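Local coordinates for Ras-associated and pleckstrin homology domains-containing protein 1 (Homo sapiens, PDB 4GN1) that mediates localized membrane signals, is implicated in regulating lamellipodial dynamics and restrains cell adhesion; this piece holds its Ras-associating and PH domains, at residues 56-61 / 217-222; 153-158 / 233-238; 175-180 / 203-208. One frame throughout, in Å; residues are numbered along the deposited sequence.

Interaction 1: 56-61 / 217-222; sequences LQMERI and IKYLCC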
ATOM      1  N   LEU A  56      -1.266 -15.745  -3.378  1.00 29.37           N
ATOM      2  CA  LEU A  56      -0.092 -15.197  -2.735  1.00 28.03           C
ATOM      3  C   LEU A  56      -0.393 -14.701  -1.337  1.00 27.49           C
ATOM      4  O   LEU A  56       0.489 -14.145  -0.673  1.00 27.14           O
ATOM      5  CB  LEU A  56       0.434 -14.040  -3.566  1.00 26.96           C
ATOM      6  CG  LEU A  56       1.055 -14.377  -4.928  1.00 28.20           C
ATOM      7  CD1 LEU A  56       1.377 -13.107  -5.719  1.00 27.07           C
ATOM      8  CD2 LEU A  56       2.286 -15.282  -4.788  1.00 29.30           C
ATOM      9  N   GLN A  57      -1.642 -14.882  -0.906  1.00 26.46           N
ATOM     10  CA  GLN A  57      -2.060 -14.596   0.463  1.00 26.32           C
ATOM     11  C   GLN A  57      -1.625 -13.191   0.938  1.00 25.11           C
ATOM     12  O   GLN A  57      -0.992 -13.022   1.976  1.00 25.57           O
ATOM     13  CB  GLN A  57      -1.578 -15.714   1.405  1.00 28.42           C
ATOM     14  CG  GLN A  57      -2.477 -15.985   2.602  1.00 29.35           C
ATOM     15  CD  GLN A  57      -1.958 -17.116   3.488  1.00 32.22           C
ATOM     16  OE1 GLN A  57      -2.062 -18.292   3.134  1.00 34.09           O
ATOM     17  NE2 GLN A  57      -1.398 -16.765   4.644  1.00 31.97           N
ATOM     18  N   MET A  58      -1.983 -12.179   0.166  1.00 23.36           N
ATOM     19  CA  MET A  58      -1.665 -10.813   0.538  1.00 23.40           C
ATOM     20  C   MET A  58      -2.810  -9.880   0.125  1.00 21.96           C
ATOM     21  O   MET A  58      -3.768 -10.307  -0.525  1.00 21.80           O
ATOM     22  CB  MET A  58      -0.326 -10.401  -0.109  1.00 24.18           C
ATOM     23  CG  MET A  58      -0.370 -10.455  -1.625  1.00 24.29           C
ATOM     24  SD  MET A  58       1.163 -10.019  -2.454  1.00 26.47           S
ATOM     25  CE  MET A  58       2.024 -11.585  -2.379  1.00 27.06           C
ATOM     26  N   GLU A  59      -2.730  -8.605   0.477  1.00 21.20           N
ATOM     27  CA  GLU A  59      -3.840  -7.727   0.148  1.00 20.60           C
ATOM     28  C   GLU A  59      -3.405  -6.280   0.063  1.00 19.58           C
ATOM     29  O   GLU A  59      -2.433  -5.897   0.705  1.00 19.95           O
ATOM     30  CB  GLU A  59      -4.939  -7.864   1.200  1.00 21.85           C
ATOM     31  CG  GLU A  59      -4.528  -7.314   2.550  1.00 24.06           C
ATOM     32  CD  GLU A  59      -5.662  -7.252   3.558  1.00 25.96           C
ATOM     33  OE1 GLU A  59      -6.569  -8.139   3.513  1.00 26.30           O
ATOM     34  OE2 GLU A  59      -5.606  -6.312   4.410  1.00 26.79           O
ATOM     35  N   ARG A  60      -4.112  -5.467  -0.720  1.00 17.77           N
ATOM     36  CA  ARG A  60      -3.853  -4.039  -0.686  1.00 16.59           C
ATOM     37  C   ARG A  60      -5.129  -3.235  -0.712  1.00 15.41           C
ATOM     38  O   ARG A  60      -6.160  -3.674  -1.255  1.00 15.36           O
ATOM     39  CB  ARG A  60      -2.912  -3.603  -1.823  1.00 16.92           C
ATOM     40  CG  ARG A  60      -3.431  -3.736  -3.252  1.00 16.99           C
ATOM     41  CD  ARG A  60      -2.443  -3.127  -4.282  1.00 17.24           C
ATOM     42  NE  ARG A  60      -3.074  -2.934  -5.589  1.00 16.25           N
ATOM     43  CZ  ARG A  60      -3.448  -1.742  -6.080  1.00 16.64           C
ATOM     44  NH1 ARG A  60      -3.239  -0.616  -5.398  1.00 16.01           N
ATOM     45  NH2 ARG A  60      -4.035  -1.667  -7.270  1.00 16.42           N
ATOM     46  N   ILE A  61      -5.062  -2.062  -0.104  1.00 14.71           N
ATOM     47  CA  ILE A  61      -6.114  -1.083  -0.230  1.00 14.01           C
ATOM     48  C   ILE A  61      -5.838  -0.306  -1.511  1.00 13.51           C
ATOM     49  O   ILE A  61      -4.774   0.275  -1.664  1.00 13.37           O
ATOM     50  CB  ILE A  61      -6.124  -0.135   0.974  1.00 14.41           C
ATOM     51  CG1 ILE A  61      -6.262  -0.926   2.267  1.00 14.68           C
ATOM     52  CG2 ILE A  61      -7.218   0.935   0.838  1.00 14.20           C
ATOM     53  CD1 ILE A  61      -5.575  -0.280   3.454  1.00 15.57           C
ATOM     54  N   ILE A 217       8.508 -11.314  -7.348  1.00 30.61           N
ATOM     55  CA  ILE A 217       7.796 -10.807  -6.205  1.00 29.05           C
ATOM     56  C   ILE A 217       8.850 -10.595  -5.120  1.00 29.93           C
ATOM     57  O   ILE A 217       9.650 -11.485  -4.875  1.00 30.70           O
ATOM     58  CB  ILE A 217       6.723 -11.817  -5.735  1.00 28.69           C
ATOM     59  CG1 ILE A 217       5.747 -12.155  -6.890  1.00 28.47           C
ATOM     60  CG2 ILE A 217       5.988 -11.266  -4.542  1.00 27.23           C
ATOM     61  CD1 ILE A 217       4.796 -13.316  -6.646  1.00 28.61           C
ATOM     62  N   LYS A 218       8.853  -9.414  -4.500  1.00 28.85           N
ATOM     63  CA  LYS A 218       9.768  -9.096  -3.409  1.00 28.88           C
ATOM     64  C   LYS A 218       9.037  -9.125  -2.070  1.00 28.22           C
ATOM     65  O   LYS A 218       7.974  -8.507  -1.919  1.00 26.02           O
ATOM     66  CB  LYS A 218      10.368  -7.716  -3.631  1.00 28.85           C
ATOM     67  CG  LYS A 218      11.170  -7.594  -4.908  1.00 29.95           C
ATOM     68  CD  LYS A 218      12.389  -8.488  -4.838  1.00 31.73           C
ATOM     69  CE  LYS A 218      13.317  -8.302  -6.023  1.00 33.05           C
ATOM     70  NZ  LYS A 218      14.194  -9.495  -6.144  1.00 34.80           N
ATOM     71  N   TYR A 219       9.616  -9.840  -1.102  1.00 29.47           N
ATOM     72  CA  TYR A 219       9.022  -9.967   0.230  1.00 29.41           C
ATOM     73  C   TYR A 219       9.869  -9.324   1.309  1.00 30.43           C
ATOM     74  O   TYR A 219      11.042  -9.649   1.449  1.00 32.46           O
ATOM     75  CB  TYR A 219       8.832 -11.427   0.580  1.00 30.24           C
ATOM     76  CG  TYR A 219       7.950 -12.184  -0.368  1.00 29.58           C
ATOM     77  CD1 TYR A 219       6.646 -12.435  -0.043  1.00 28.55           C
ATOM     78  CD2 TYR A 219       8.441 -12.673  -1.580  1.00 30.38           C
ATOM     79  CE1 TYR A 219       5.829 -13.153  -0.886  1.00 28.99           C
ATOM     80  CE2 TYR A 219       7.632 -13.393  -2.444  1.00 30.13           C
ATOM     81  CZ  TYR A 219       6.321 -13.624  -2.088  1.00 29.43           C
ATOM     82  OH  TYR A 219       5.475 -14.320  -2.901  1.00 29.66           O
ATOM     83  N   LEU A 220       9.269  -8.427   2.081  1.00 29.63           N
ATOM     84  CA  LEU A 220       9.988  -7.713   3.128  1.00 30.83           C
ATOM     85  C   LEU A 220       9.307  -7.897   4.486  1.00 31.21           C
ATOM     86  O   LEU A 220       8.072  -7.926   4.571  1.00 30.40           O
ATOM     87  CB  LEU A 220      10.089  -6.230   2.789  1.00 30.10           C
ATOM     88  CG  LEU A 220      10.880  -5.893   1.535  1.00 30.97           C
ATOM     89  CD1 LEU A 220      10.717  -4.431   1.118  1.00 30.04           C
ATOM     90  CD2 LEU A 220      12.341  -6.245   1.738  1.00 33.12           C
ATOM     91  N   CYS A 221      10.109  -8.026   5.537  1.00 32.84           N
ATOM     92  CA  CYS A 221       9.596  -8.200   6.896  1.00 33.45           C
ATOM     93  C   CYS A 221      10.178  -7.137   7.819  1.00 34.12           C
ATOM     94  O   CYS A 221      11.388  -6.888   7.813  1.00 35.42           O
ATOM     95  CB  CYS A 221       9.926  -9.593   7.434  1.00 35.02           C
ATOM     96  SG  CYS A 221       9.260  -9.917   9.078  1.00 36.27           S
ATOM     97  N   CYS A 222       9.314  -6.521   8.617  1.00 33.19           N
ATOM     98  CA  CYS A 222       9.726  -5.422   9.456  1.00 33.90           C
ATOM     99  C   CYS A 222       9.771  -5.866  10.904  1.00 35.80           C
ATOM    100  O   CYS A 222       9.107  -6.846  11.274  1.00 35.38           O
ATOM    101  CB  CYS A 222       8.764  -4.261   9.292  1.00 31.92           C
ATOM    102  SG  CYS A 222       8.627  -3.690   7.590  1.00 29.78           S
TER
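The backbone oxygen of Leu56 takes a hydrogen bond from the hydroxyl of Tyr191, while the Leu56 side chain packs against Ile217 and Tyr219. Tyr191 is a site of phosphorylation by ABL1, unmodified in this structure. Leu56 and Ile217 reach toward each other and meet tip to tip. The Ile217 methyl CD1 sits close to both branches of the leucine, 3.5 Å from Leu56 CD1 and 3.7 Å from Leu56 CD2. Leu56 CD2 also touches the phenol end of Tyr219, with 3.8 Å to Tyr219 OH. These two side chains cross at about a right angle.

The contact spans the boundary between the two domains: 56-61 belongs to the ubiquitin-like Ras-associating domain and 217-222 to the PH domain. Gln57 and Met58 form a G1 beta bulge against strand 47-53. Gln57 takes the positive phi (50°) that this motif needs at its first position. Just after the bulge, Met58 points toward strand 218-221, and its methyl CE comes obliquely to the Tyr219 ring, 4.4 Å from Tyr219 CE1. No hydrogen bond joins the two segments, and all four touching residues are buried. Tyr219 also makes a cation-pi contact with Lys141, and its ring meets that of Tyr195. The backbones of Gln57 and Glu59 bond to Gln189 and Tyr187 of the PH domain, so strand 58-61 pairs with strand 184-188 across the domain boundary.

Interaction 2: 153-158 / 233-238; sequences FLLRAS and NGIRIA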
ATOM      1  N   PHE A 153      18.151  -0.922   4.006  1.00 44.14           N
ATOM      2  CA  PHE A 153      17.323  -0.380   2.907  1.00 42.37           C
ATOM      3  C   PHE A 153      17.211   1.124   2.925  1.00 42.37           C
ATOM      4  O   PHE A 153      17.235   1.751   3.991  1.00 43.19           O
ATOM      5  CB  PHE A 153      15.904  -0.953   2.943  1.00 39.44           C
ATOM      6  CG  PHE A 153      15.799  -2.330   2.383  1.00 39.27           C
ATOM      7  CD1 PHE A 153      15.906  -3.443   3.215  1.00 40.28           C
ATOM      8  CD2 PHE A 153      15.602  -2.524   1.027  1.00 38.54           C
ATOM      9  CE1 PHE A 153      15.807  -4.731   2.703  1.00 40.75           C
ATOM     10  CE2 PHE A 153      15.508  -3.804   0.499  1.00 39.03           C
ATOM     11  CZ  PHE A 153      15.611  -4.913   1.336  1.00 40.13           C
ATOM     12  N   LEU A 154      17.043   1.683   1.728  1.00 41.93           N
ATOM     13  CA  LEU A 154      17.008   3.116   1.533  1.00 42.18           C
ATOM     14  C   LEU A 154      16.036   3.501   0.416  1.00 40.63           C
ATOM     15  O   LEU A 154      16.222   3.130  -0.757  1.00 40.16           O
ATOM     16  CB  LEU A 154      18.421   3.643   1.254  1.00 44.04           C
ATOM     17  CG  LEU A 154      18.578   5.154   1.385  1.00 45.06           C
ATOM     18  CD1 LEU A 154      19.883   5.513   2.091  1.00 47.56           C
ATOM     19  CD2 LEU A 154      18.488   5.804   0.011  1.00 44.43           C
ATOM     20  N   LEU A 155      15.008   4.258   0.802  1.00 39.66           N
ATOM     21  CA  LEU A 155      14.012   4.764  -0.131  1.00 38.90           C
ATOM     22  C   LEU A 155      14.405   6.143  -0.662  1.00 40.85           C
ATOM     23  O   LEU A 155      14.525   7.107   0.107  1.00 41.44           O
ATOM     24  CB  LEU A 155      12.633   4.822   0.531  1.00 37.09           C
ATOM     25  CG  LEU A 155      11.478   5.431  -0.279  1.00 36.01           C
ATOM     26  CD1 LEU A 155      10.942   4.450  -1.325  1.00 33.41           C
ATOM     27  CD2 LEU A 155      10.373   5.931   0.645  1.00 34.65           C
ATOM     28  N   ARG A 156      14.629   6.198  -1.977  1.00 42.58           N
ATOM     29  CA  ARG A 156      14.782   7.430  -2.758  1.00 43.57           C
ATOM     30  C   ARG A 156      13.533   7.614  -3.621  1.00 42.02           C
ATOM     31  O   ARG A 156      12.822   6.645  -3.893  1.00 40.15           O
ATOM     32  CB  ARG A 156      15.982   7.321  -3.693  1.00 46.26           C
ATOM     33  CG  ARG A 156      17.338   7.288  -3.022  1.00 50.35           C
ATOM     34  CD  ARG A 156      18.446   7.480  -4.043  1.00 54.15           C
ATOM     35  NE  ARG A 156      19.777   7.390  -3.434  1.00 58.05           N
ATOM     36  CZ  ARG A 156      20.606   6.347  -3.549  1.00 60.79           C
ATOM     37  NH1 ARG A 156      20.265   5.270  -4.251  1.00 58.72           N
ATOM     38  NH2 ARG A 156      21.799   6.383  -2.959  1.00 65.13           N
ATOM     39  N   ALA A 157      13.281   8.845  -4.072  1.00 42.49           N
ATOM     40  CA  ALA A 157      12.208   9.128  -5.024  1.00 40.39           C
ATOM     41  C   ALA A 157      12.359   8.263  -6.274  1.00 41.40           C
ATOM     42  O   ALA A 157      11.395   8.033  -7.011  1.00 40.34           O
ATOM     43  CB  ALA A 157      12.207  10.594  -5.394  1.00 40.35           C
ATOM     44  N   SER A 158      13.575   7.769  -6.499  1.00 43.68           N
ATOM     45  CA  SER A 158      13.874   6.930  -7.672  1.00 44.13           C
ATOM     46  C   SER A 158      13.697   5.397  -7.465  1.00 43.57           C
ATOM     47  O   SER A 158      14.028   4.617  -8.369  1.00 45.56           O
ATOM     48  CB  SER A 158      15.274   7.256  -8.222  1.00 46.10           C
ATOM     49  OG  SER A 158      16.258   7.112  -7.213  1.00 48.22           O
ATOM     50  N   ASN A 233       3.797   3.604   3.886  1.00 25.07           N
ATOM     51  CA  ASN A 233       3.414   4.966   3.532  1.00 26.03           C
ATOM     52  C   ASN A 233       4.449   5.649   2.646  1.00 26.98           C
ATOM     53  O   ASN A 233       4.103   6.274   1.606  1.00 26.89           O
ATOM     54  CB  ASN A 233       3.035   5.788   4.760  1.00 26.54           C
ATOM     55  CG  ASN A 233       1.649   5.412   5.279  1.00 27.28           C
ATOM     56  OD1 ASN A 233       0.648   5.648   4.606  1.00 27.71           O
ATOM     57  ND2 ASN A 233       1.586   4.799   6.461  1.00 27.64           N
ATOM     58  N   GLY A 234       5.713   5.488   3.023  1.00 27.60           N
ATOM     59  CA  GLY A 234       6.810   6.048   2.247  1.00 28.70           C
ATOM     60  C   GLY A 234       6.714   5.557   0.821  1.00 27.84           C
ATOM     61  O   GLY A 234       6.633   6.347  -0.108  1.00 28.41           O
ATOM     62  N   ILE A 235       6.704   4.238   0.651  1.00 27.64           N
ATOM     63  CA  ILE A 235       6.580   3.642  -0.679  1.00 26.69           C
ATOM     64  C   ILE A 235       5.405   4.216  -1.458  1.00 24.66           C
ATOM     65  O   ILE A 235       5.541   4.535  -2.643  1.00 24.47           O
ATOM     66  CB  ILE A 235       6.557   2.101  -0.613  1.00 27.10           C
ATOM     67  CG1 ILE A 235       7.894   1.625  -0.035  1.00 28.52           C
ATOM     68  CG2 ILE A 235       6.325   1.478  -1.999  1.00 25.94           C
ATOM     69  CD1 ILE A 235       7.919   0.162   0.332  1.00 28.94           C
ATOM     70  N   ARG A 236       4.280   4.400  -0.783  1.00 23.86           N
ATOM     71  CA  ARG A 236       3.080   4.957  -1.409  1.00 22.97           C
ATOM     72  C   ARG A 236       3.283   6.393  -1.910  1.00 24.40           C
ATOM     73  O   ARG A 236       2.902   6.721  -3.044  1.00 23.96           O
ATOM     74  CB  ARG A 236       1.884   4.857  -0.464  1.00 22.17           C
ATOM     75  CG  ARG A 236       1.318   3.441  -0.360  1.00 20.78           C
ATOM     76  CD  ARG A 236       0.315   3.307   0.770  1.00 19.90           C
ATOM     77  NE  ARG A 236      -0.940   3.965   0.430  1.00 19.55           N
ATOM     78  CZ  ARG A 236      -1.575   4.839   1.194  1.00 19.41           C
ATOM     79  NH1 ARG A 236      -1.077   5.177   2.381  1.00 20.34           N
ATOM     80  NH2 ARG A 236      -2.718   5.366   0.763  1.00 18.73           N
ATOM     81  N   ILE A 237       3.906   7.231  -1.084  1.00 25.58           N
ATOM     82  CA  ILE A 237       4.228   8.605  -1.494  1.00 26.56           C
ATOM     83  C   ILE A 237       5.075   8.618  -2.761  1.00 26.95           C
ATOM     84  O   ILE A 237       4.710   9.232  -3.754  1.00 26.74           O
ATOM     85  CB  ILE A 237       4.936   9.387  -0.381  1.00 27.33           C
ATOM     86  CG1 ILE A 237       3.981   9.520   0.803  1.00 27.08           C
ATOM     87  CG2 ILE A 237       5.409  10.743  -0.911  1.00 28.09           C
ATOM     88  CD1 ILE A 237       4.616  10.065   2.062  1.00 28.57           C
ATOM     89  N   ALA A 238       6.185   7.897  -2.711  1.00 27.53           N
ATOM     90  CA  ALA A 238       7.130   7.808  -3.823  1.00 28.00           C
ATOM     91  C   ALA A 238       6.522   7.190  -5.092  1.00 27.08           C
ATOM     92  O   ALA A 238       6.985   7.476  -6.197  1.00 27.33           O
ATOM     93  CB  ALA A 238       8.336   6.999  -3.385  1.00 28.96           C
TER
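This is an apolar strand-to-helix contact within the PH domain, where the last part of strand 148-156 meets helix 225-240. One leucine carries it. Leu155 points at the helix and packs on Gly234, Ile235 and Ala238. The axes of strand 153-156 and helix 233-238 approach to 9.3 Å and run at 31° to each other.

The side chain of Leu155 leaves the strand with CG opposite its own backbone N (chi1 176°), which carries both methyls to the helix surface. They have different tasks. Leu155 CD2 settles on bare backbone, 3.7 Å from Gly234 C and 3.8 Å from Gly234 O. Glycine has no side chain, so the methyl can come this close to the main chain. Leu155 CD1 meets side chains instead. It lies 4.2 Å from Ala238 CB and 4.4 Å from Ile235 CG1. Gly234 and Ala238 are one helical turn apart, and Leu155 bears on both. The buried carbonyl of Gly234 is satisfied within the helix, since Ala238 N donates to Gly234 O at 3.1 Å. No hydrogen bond crosses between the segments.

Trp231, earlier in the same helix, packs on Phe153 and Leu155 and extends the apolar surface. Arg236 instead makes a salt bridge with Glu63 of the Ras-associating region. It also gives a weak bond to its own helix, Arg236 NH1 to Asn233 OD1 at 2.9 Å, bent to 116°. Helix 225-240, the C-terminal helix of the PH fold, thus contacts both domains. Its packing against the strands, with a tryptophan among the core residues, is the hallmark of the PH fold, in which this helix closes one end of the beta barrel.

Interaction 3: 175-180 / 203-208; sequences VCFLQL and LVLKHP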
ATOM      1  N   VAL A 175      22.700  -0.608  -4.364  1.00 51.17           N
ATOM      2  CA  VAL A 175      22.289  -0.936  -5.752  1.00 49.58           C
ATOM      3  C   VAL A 175      20.760  -0.931  -5.856  1.00 45.94           C
ATOM      4  O   VAL A 175      20.066  -1.068  -4.845  1.00 44.42           O
ATOM      5  CB  VAL A 175      22.878  -2.293  -6.285  1.00 50.84           C
ATOM      6  CG1 VAL A 175      24.396  -2.344  -6.140  1.00 52.90           C
ATOM      7  CG2 VAL A 175      22.234  -3.518  -5.624  1.00 49.15           C
ATOM      8  N   CYS A 176      20.228  -0.767  -7.068  1.00 44.77           N
ATOM      9  CA  CYS A 176      18.777  -0.799  -7.243  1.00 41.19           C
ATOM     10  C   CYS A 176      18.240  -2.119  -6.703  1.00 40.02           C
ATOM     11  O   CYS A 176      18.741  -3.196  -7.055  1.00 40.85           O
ATOM     12  CB  CYS A 176      18.361  -0.609  -8.706  1.00 40.70           C
ATOM     13  SG  CYS A 176      16.559  -0.634  -8.958  1.00 39.13           S
ATOM     14  N   PHE A 177      17.255  -2.015  -5.812  1.00 37.79           N
ATOM     15  CA  PHE A 177      16.511  -3.155  -5.318  1.00 36.55           C
ATOM     16  C   PHE A 177      15.215  -3.253  -6.104  1.00 35.19           C
ATOM     17  O   PHE A 177      14.874  -4.329  -6.573  1.00 35.07           O
ATOM     18  CB  PHE A 177      16.246  -3.064  -3.799  1.00 35.61           C
ATOM     19  CG  PHE A 177      15.289  -4.111  -3.282  1.00 33.96           C
ATOM     20  CD1 PHE A 177      15.716  -5.412  -3.052  1.00 34.65           C
ATOM     21  CD2 PHE A 177      13.954  -3.788  -3.024  1.00 31.99           C
ATOM     22  CE1 PHE A 177      14.836  -6.368  -2.578  1.00 33.95           C
ATOM     23  CE2 PHE A 177      13.058  -4.740  -2.559  1.00 30.93           C
ATOM     24  CZ  PHE A 177      13.496  -6.038  -2.342  1.00 32.28           C
ATOM     25  N   LEU A 178      14.497  -2.139  -6.249  1.00 34.48           N
ATOM     26  CA  LEU A 178      13.260  -2.141  -7.017  1.00 33.22           C
ATOM     27  C   LEU A 178      12.774  -0.732  -7.362  1.00 33.44           C
ATOM     28  O   LEU A 178      12.528   0.082  -6.450  1.00 32.62           O
ATOM     29  CB  LEU A 178      12.178  -2.862  -6.223  1.00 32.35           C
ATOM     30  CG  LEU A 178      10.979  -3.524  -6.896  1.00 31.37           C
ATOM     31  CD1 LEU A 178      11.394  -4.628  -7.875  1.00 33.03           C
ATOM     32  CD2 LEU A 178      10.117  -4.111  -5.801  1.00 29.73           C
ATOM     33  N   GLN A 179      12.645  -0.455  -8.673  1.00 33.71           N
ATOM     34  CA  GLN A 179      11.945   0.736  -9.185  1.00 33.03           C
ATOM     35  C   GLN A 179      10.430   0.597  -8.970  1.00 31.00           C
ATOM     36  O   GLN A 179       9.871  -0.478  -9.186  1.00 30.38           O
ATOM     37  CB  GLN A 179      12.296   0.990 -10.664  1.00 34.29           C
ATOM     38  CG  GLN A 179      13.770   1.336 -10.861  1.00 36.76           C
ATOM     39  CD  GLN A 179      14.090   2.167 -12.102  1.00 38.92           C
ATOM     40  OE1 GLN A 179      13.197   2.703 -12.795  1.00 38.78           O
ATOM     41  NE2 GLN A 179      15.392   2.285 -12.391  1.00 40.65           N
ATOM     42  N   LEU A 180       9.773   1.677  -8.539  1.00 30.75           N
ATOM     43  CA  LEU A 180       8.377   1.616  -8.072  1.00 29.62           C
ATOM     44  C   LEU A 180       7.285   1.862  -9.145  1.00 28.79           C
ATOM     45  O   LEU A 180       6.089   1.590  -8.935  1.00 26.26           O
ATOM     46  CB  LEU A 180       8.190   2.563  -6.872  1.00 29.30           C
ATOM     47  CG  LEU A 180       8.905   2.159  -5.568  1.00 30.62           C
ATOM     48  CD1 LEU A 180       8.718   3.226  -4.484  1.00 29.99           C
ATOM     49  CD2 LEU A 180       8.471   0.770  -5.065  1.00 28.81           C
ATOM     50  N   LEU A 203       5.507  -6.565   4.138  1.00 27.98           N
ATOM     51  CA  LEU A 203       5.043  -5.922   2.897  1.00 26.78           C
ATOM     52  C   LEU A 203       5.572  -6.647   1.634  1.00 27.28           C
ATOM     53  O   LEU A 203       6.631  -7.279   1.670  1.00 28.78           O
ATOM     54  CB  LEU A 203       5.424  -4.449   2.879  1.00 26.57           C
ATOM     55  CG  LEU A 203       6.916  -4.096   2.841  1.00 27.94           C
ATOM     56  CD1 LEU A 203       7.078  -2.723   2.194  1.00 27.91           C
ATOM     57  CD2 LEU A 203       7.536  -4.096   4.222  1.00 28.60           C
ATOM     58  N   VAL A 204       4.824  -6.553   0.534  1.00 25.69           N
ATOM     59  CA  VAL A 204       5.125  -7.287  -0.682  1.00 25.09           C
ATOM     60  C   VAL A 204       5.026  -6.296  -1.817  1.00 24.11           C
ATOM     61  O   VAL A 204       4.087  -5.494  -1.872  1.00 22.73           O
ATOM     62  CB  VAL A 204       4.132  -8.458  -0.950  1.00 25.50           C
ATOM     63  CG1 VAL A 204       4.493  -9.221  -2.222  1.00 25.06           C
ATOM     64  CG2 VAL A 204       4.078  -9.441   0.207  1.00 26.48           C
ATOM     65  N   LEU A 205       6.023  -6.338  -2.702  1.00 24.74           N
ATOM     66  CA  LEU A 205       6.047  -5.520  -3.921  1.00 23.92           C
ATOM     67  C   LEU A 205       6.028  -6.442  -5.137  1.00 23.79           C
ATOM     68  O   LEU A 205       6.822  -7.378  -5.232  1.00 24.62           O
ATOM     69  CB  LEU A 205       7.271  -4.620  -3.933  1.00 24.48           C
ATOM     70  CG  LEU A 205       7.492  -3.785  -2.680  1.00 24.59           C
ATOM     71  CD1 LEU A 205       8.973  -3.666  -2.440  1.00 26.66           C
ATOM     72  CD2 LEU A 205       6.903  -2.404  -2.842  1.00 24.08           C
ATOM     73  N   LYS A 206       5.059  -6.220  -6.017  1.00 22.65           N
ATOM     74  CA  LYS A 206       4.972  -6.945  -7.291  1.00 22.89           C
ATOM     75  C   LYS A 206       4.234  -6.136  -8.337  1.00 22.03           C
ATOM     76  O   LYS A 206       3.413  -5.280  -8.012  1.00 21.08           O
ATOM     77  CB  LYS A 206       4.288  -8.316  -7.146  1.00 22.53           C
ATOM     78  CG  LYS A 206       2.815  -8.254  -6.761  1.00 20.68           C
ATOM     79  CD  LYS A 206       2.074  -9.507  -7.218  1.00 20.87           C
ATOM     80  CE  LYS A 206       0.570  -9.247  -7.283  1.00 19.66           C
ATOM     81  NZ  LYS A 206       0.264  -8.342  -8.421  1.00 18.91           N
ATOM     82  N   HIS A 207       4.556  -6.429  -9.593  1.00 22.73           N
ATOM     83  CA  HIS A 207       3.812  -5.961 -10.745  1.00 22.08           C
ATOM     84  C   HIS A 207       2.351  -6.340 -10.617  1.00 21.41           C
ATOM     85  O   HIS A 207       2.031  -7.459 -10.211  1.00 21.13           O
ATOM     86  CB  HIS A 207       4.414  -6.557 -12.018  1.00 22.50           C
ATOM     87  CG  HIS A 207       3.906  -5.922 -13.287  1.00 22.45           C
ATOM     88  ND1 HIS A 207       2.642  -6.097 -13.733  1.00 21.81           N
ATOM     89  CD2 HIS A 207       4.535  -5.091 -14.204  1.00 22.84           C
ATOM     90  CE1 HIS A 207       2.469  -5.401 -14.869  1.00 21.66           C
ATOM     91  NE2 HIS A 207       3.632  -4.794 -15.158  1.00 22.87           N
ATOM     92  N   PRO A 208       1.444  -5.409 -10.965  1.00 20.93           N
ATOM     93  CA  PRO A 208       0.013  -5.699 -10.942  1.00 20.99           C
ATOM     94  C   PRO A 208      -0.362  -6.982 -11.697  1.00 22.67           C
ATOM     95  O   PRO A 208      -1.285  -7.668 -11.283  1.00 22.67           O
ATOM     96  CB  PRO A 208      -0.617  -4.467 -11.636  1.00 20.02           C
ATOM     97  CG  PRO A 208       0.356  -3.368 -11.425  1.00 20.11           C
ATOM     98  CD  PRO A 208       1.726  -4.016 -11.387  1.00 21.20           C
TER
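Leu178 holds CG opposite its backbone N (chi1 -155°), whereas Leu205 turns CG opposite its carbonyl carbon (chi1 -51°). With these torsions the two side chains lie alongside each other, running opposite ways. Leu178 CD2 comes to 3.4 Å from Leu205 CB and 3.6 Å from Leu205 CD1. The two branches of Leu205 also meet different neighbours. Leu205 CD1 approaches the edge of the Phe177 ring, near its plane, at 4.2 Å from Phe177 CE2. Leu205 CD2 meets Leu180 CD2, also at 4.2 Å, where the two side chains pass at a slant.

The contact bridges strands 175-178 and 202-206, which are not neighbours in the PH barrel, so the leucines meet across its core. Phe177 and Leu178 form a classic beta bulge opposite Ile160. Here both of these successive residues reach Leu205. The Phe177 ring is also flanked by Phe153 and Tyr162, each in an edge-to-face pairing.

Lys206 points the other way from Leu205, away from the contact. Its NZ donates to His207 O at 2.7 Å, tilted 31° from the carbonyl plane. Further hydrogen bonds join this ammonium group to the Tyr186 hydroxyl and to a malonate ion, probably from the crystallisation liquor.

Overall arrangement
The first segments come in the order 56-61, 153-158 and 175-180, followed by 203-208, 217-222 and 233-238. Interaction 3 therefore lies between the segments of both others, while interactions 1 and 2 cross along the chain. Interactions 2 and 3 belong to the PH domain, with centres about 10 Å apart. They share its core, where Ile235 packs on Leu203 and Leu180. Interaction 1 lies about 11 Å from interaction 3 and about 16 Å from interaction 2, centre to centre. Its strand 218-221 pairs antiparallel with 202-206. Strand 202-206 faces the PH core with Leu203 and Leu205 and packs Val204 on Met58 of the Ras-associating domain, consistent with the two domains acting as one unit.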